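Local atomic coordinates of adenylyltransferase and sulfurtransferase uba4 (Chaetomium thermophilum, PDB entry 6YUB), a protein that activates the C-terminal Gly-Gly of a ubiquitin-like sulfur carrier by adenylylation and then thiolates it, probably serving tRNA thiolation and molybdenum cofactor synthesis. Residues D65-T71 against R84-V90. Residues are numbered along the deposited sequence; the frame is centred on the assembly and turned at random.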
ATOM      1  N   ASP B  65      18.864  -1.763  16.966  1.00 30.48           N
ATOM      2  CA  ASP B  65      18.254  -3.069  17.172  1.00 31.44           C
ATOM      3  C   ASP B  65      19.249  -3.969  17.893  1.00 41.04           C
ATOM      4  O   ASP B  65      20.447  -3.946  17.591  1.00 36.98           O
ATOM      5  CB  ASP B  65      17.833  -3.700  15.841  1.00 34.58           C
ATOM      6  CG  ASP B  65      16.652  -4.639  15.991  1.00 40.11           C
ATOM      7  OD1 ASP B  65      16.666  -5.471  16.925  1.00 39.61           O
ATOM      8  OD2 ASP B  65      15.700  -4.531  15.183  1.00 40.30           O
ATOM      9  N   GLY B  66      18.742  -4.760  18.837  1.00 46.42           N
ATOM     10  CA  GLY B  66      19.574  -5.675  19.590  1.00 45.81           C
ATOM     11  C   GLY B  66      19.238  -7.133  19.351  1.00 46.83           C
ATOM     12  O   GLY B  66      19.879  -8.024  19.920  1.00 46.74           O
ATOM     13  N   ASP B  67      18.239  -7.388  18.512  1.00 38.42           N
ATOM     14  CA  ASP B  67      17.808  -8.746  18.222  1.00 39.37           C
ATOM     15  C   ASP B  67      18.597  -9.329  17.046  1.00 36.61           C
ATOM     16  O   ASP B  67      19.375  -8.640  16.382  1.00 31.34           O
ATOM     17  CB  ASP B  67      16.309  -8.775  17.928  1.00 38.77           C
ATOM     18  CG  ASP B  67      15.466  -8.517  19.164  1.00 50.37           C
ATOM     19  OD1 ASP B  67      15.856  -8.963  20.264  1.00 49.55           O
ATOM     20  OD2 ASP B  67      14.406  -7.863  19.038  1.00 55.55           O
ATOM     21  N   SER B  68      18.370 -10.616  16.790  1.00 37.81           N
ATOM     22  CA  SER B  68      19.092 -11.366  15.780  1.00 42.85           C
ATOM     23  C   SER B  68      18.173 -11.774  14.634  1.00 39.73           C
ATOM     24  O   SER B  68      16.948 -11.794  14.765  1.00 38.78           O
ATOM     25  CB  SER B  68      19.736 -12.620  16.385  1.00 46.43           C
ATOM     26  OG  SER B  68      20.923 -12.302  17.091  1.00 50.62           O
ATOM     27  N   VAL B  69      18.794 -12.107  13.499  1.00 36.93           N
ATOM     28  CA  VAL B  69      18.048 -12.556  12.329  1.00 34.70           C
ATOM     29  C   VAL B  69      17.541 -13.973  12.556  1.00 39.01           C
ATOM     30  O   VAL B  69      18.272 -14.847  13.049  1.00 40.13           O
ATOM     31  CB  VAL B  69      18.934 -12.481  11.073  1.00 41.50           C
ATOM     32  CG1 VAL B  69      18.232 -13.105   9.869  1.00 37.35           C
ATOM     33  CG2 VAL B  69      19.321 -11.032  10.786  1.00 37.37           C
ATOM     34  N   GLU B  70      16.283 -14.211  12.194  1.00 39.49           N
ATOM     35  CA  GLU B  70      15.655 -15.516  12.332  1.00 39.92           C
ATOM     36  C   GLU B  70      15.038 -15.930  11.005  1.00 40.10           C
ATOM     37  O   GLU B  70      14.609 -15.090  10.210  1.00 40.18           O
ATOM     38  CB  GLU B  70      14.576 -15.512  13.426  1.00 50.04           C
ATOM     39  CG  GLU B  70      15.113 -15.308  14.828  1.00 51.04           C
ATOM     40  CD  GLU B  70      14.015 -15.252  15.878  1.00 57.12           C
ATOM     41  OE1 GLU B  70      13.071 -14.450  15.717  1.00 58.27           O
ATOM     42  OE2 GLU B  70      14.093 -16.017  16.860  1.00 58.79           O
ATOM     43  N   THR B  71      14.989 -17.246  10.779  1.00 45.82           N
ATOM     44  CA  THR B  71      14.486 -17.771   9.516  1.00 44.78           C
ATOM     45  C   THR B  71      13.012 -17.439   9.323  1.00 46.00           C
ATOM     46  O   THR B  71      12.574 -17.146   8.203  1.00 41.01           O
ATOM     47  CB  THR B  71      14.696 -19.286   9.462  1.00 45.67           C
ATOM     48  OG1 THR B  71      16.078 -19.584   9.691  1.00 47.66           O
ATOM     49  CG2 THR B  71      14.267 -19.844   8.106  1.00 42.45           C
ATOM     50  N   ARG B  84      22.792 -15.253   6.984  1.00 41.91           N
ATOM     51  CA  ARG B  84      23.042 -14.330   8.083  1.00 43.68           C
ATOM     52  C   ARG B  84      22.120 -14.576   9.270  1.00 36.16           C
ATOM     53  O   ARG B  84      22.089 -13.762  10.197  1.00 33.64           O
ATOM     54  CB  ARG B  84      22.914 -12.882   7.598  1.00 35.19           C
ATOM     55  CG  ARG B  84      23.917 -12.522   6.517  1.00 31.28           C
ATOM     56  CD  ARG B  84      24.143 -11.017   6.426  1.00 31.55           C
ATOM     57  NE  ARG B  84      22.995 -10.305   5.885  1.00 32.30           N
ATOM     58  CZ  ARG B  84      22.790 -10.072   4.592  1.00 38.20           C
ATOM     59  NH1 ARG B  84      23.661 -10.497   3.686  1.00 35.79           N
ATOM     60  NH2 ARG B  84      21.714  -9.403   4.204  1.00 34.96           N
ATOM     61  N   VAL B  85      21.379 -15.684   9.268  1.00 34.40           N
ATOM     62  CA  VAL B  85      20.588 -16.059  10.430  1.00 34.53           C
ATOM     63  C   VAL B  85      21.511 -16.239  11.624  1.00 38.08           C
ATOM     64  O   VAL B  85      22.567 -16.879  11.527  1.00 35.58           O
ATOM     65  CB  VAL B  85      19.778 -17.328  10.137  1.00 34.87           C
ATOM     66  CG1 VAL B  85      19.193 -17.897  11.424  1.00 37.91           C
ATOM     67  CG2 VAL B  85      18.672 -17.030   9.135  1.00 34.27           C
ATOM     68  N   GLY B  86      21.105 -15.686  12.765  1.00 36.33           N
ATOM     69  CA  GLY B  86      21.925 -15.668  13.949  1.00 40.85           C
ATOM     70  C   GLY B  86      22.740 -14.410  14.130  1.00 44.32           C
ATOM     71  O   GLY B  86      23.185 -14.124  15.252  1.00 44.83           O
ATOM     72  N   MET B  87      22.956 -13.651  13.060  1.00 38.46           N
ATOM     73  CA  MET B  87      23.658 -12.382  13.144  1.00 38.68           C
ATOM     74  C   MET B  87      22.707 -11.292  13.627  1.00 40.87           C
ATOM     75  O   MET B  87      21.488 -11.374  13.447  1.00 40.12           O
ATOM     76  CB  MET B  87      24.241 -12.015  11.779  1.00 38.11           C
ATOM     77  CG  MET B  87      25.016 -10.707  11.746  1.00 41.63           C
ATOM     78  SD  MET B  87      25.379 -10.173  10.052  1.00 44.24           S
ATOM     79  CE  MET B  87      26.388 -11.536   9.470  1.00 38.56           C
ATOM     80  N   LEU B  88      23.279 -10.270  14.261  1.00 40.13           N
ATOM     81  CA  LEU B  88      22.509  -9.100  14.649  1.00 36.79           C
ATOM     82  C   LEU B  88      21.791  -8.517  13.435  1.00 39.15           C
ATOM     83  O   LEU B  88      22.368  -8.394  12.350  1.00 35.30           O
ATOM     84  CB  LEU B  88      23.425  -8.049  15.272  1.00 38.14           C
ATOM     85  CG  LEU B  88      24.042  -8.380  16.630  1.00 40.35           C
ATOM     86  CD1 LEU B  88      24.974  -7.264  17.079  1.00 41.28           C
ATOM     87  CD2 LEU B  88      22.960  -8.619  17.665  1.00 43.89           C
ATOM     88  N   LYS B  89      20.515  -8.165  13.627  1.00 35.45           N
ATOM     89  CA  LYS B  89      19.749  -7.563  12.541  1.00 33.94           C
ATOM     90  C   LYS B  89      20.429  -6.307  12.017  1.00 36.70           C
ATOM     91  O   LYS B  89      20.525  -6.109  10.797  1.00 34.79           O
ATOM     92  CB  LYS B  89      18.333  -7.245  13.018  1.00 37.93           C
ATOM     93  CG  LYS B  89      17.473  -8.476  13.282  1.00 39.01           C
ATOM     94  CD  LYS B  89      15.988  -8.150  13.169  1.00 42.14           C
ATOM     95  CE  LYS B  89      15.408  -7.675  14.485  1.00 40.99           C
ATOM     96  NZ  LYS B  89      14.111  -6.958  14.291  1.00 42.03           N
ATOM     97  N   VAL B  90      20.927  -5.456  12.916  1.00 32.78           N
ATOM     98  CA  VAL B  90      21.542  -4.203  12.499  1.00 34.89           C
ATOM     99  C   VAL B  90      22.724  -4.463  11.571  1.00 43.32           C
ATOM    100  O   VAL B  90      22.914  -3.753  10.573  1.00 36.39           O
ATOM    101  CB  VAL B  90      21.956  -3.381  13.735  1.00 37.72           C
ATOM    102  CG1 VAL B  90      22.972  -4.137  14.578  1.00 43.94           C
ATOM    103  CG2 VAL B  90      22.508  -2.033  13.310  1.00 40.76           C
TER
HETATM  104  O   HOH W   1      20.487  -6.138  15.977  1.00 27.31           O
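Residues 65-71 and 84-90 run antiparallel, though only a single beta bridge, Ser-68 with Leu-88, joins them. Three backbone hydrogen bonds hold the pair: Lys-89 N to Asp-67 O (3.0 Å), Val-69 N to Met-87 O (2.8 Å) and Gly-86 N to Val-69 O (3.0 Å). Within residues 84-90 a type II turn from Arg-84 to Met-87, closed by Met-87 N to Arg-84 O (3.0 Å), has Gly-86 at its third position, where phi is positive and a CB would jam against the preceding carbonyl. Leu-88 is the N-cap residue of helix 89-100, and a water donates to Asp-67 O (2.8 Å) and accepts from Val-90 N (3.2 Å), bridging loop and helix start. This is the crossover after strand 60-64 in the Rossmann-type fold of the protein's N-terminal, ThiF-family adenylyltransferase part, where an acidic residue just after the second strand faces the glycine-rich loop. Here Asp-65 OD1 accepts from Asp-67 N (2.9 Å) in an Asx turn, while OD2 takes the backbone NH of Ala-42 and forms a salt bridge with Lys-89 NZ (3.0 Å). Lysine is long enough to carry its charge past Ser-68 to this carboxylate; Asp-65 and Lys-89 are both predicted to bind ATP. Beta-branched Val-69 points toward the turn, its CG1 meeting Val-85 CG2 at 4.0 Å, while its CG2 lies 4.0 Å from Lys-89 CG, so the lysine's aliphatic stem continues the apolar contact. Ser-68, its side chain directed sideways, adds a weak hydrogen bond from OG to Gly-86 O (3.4 Å).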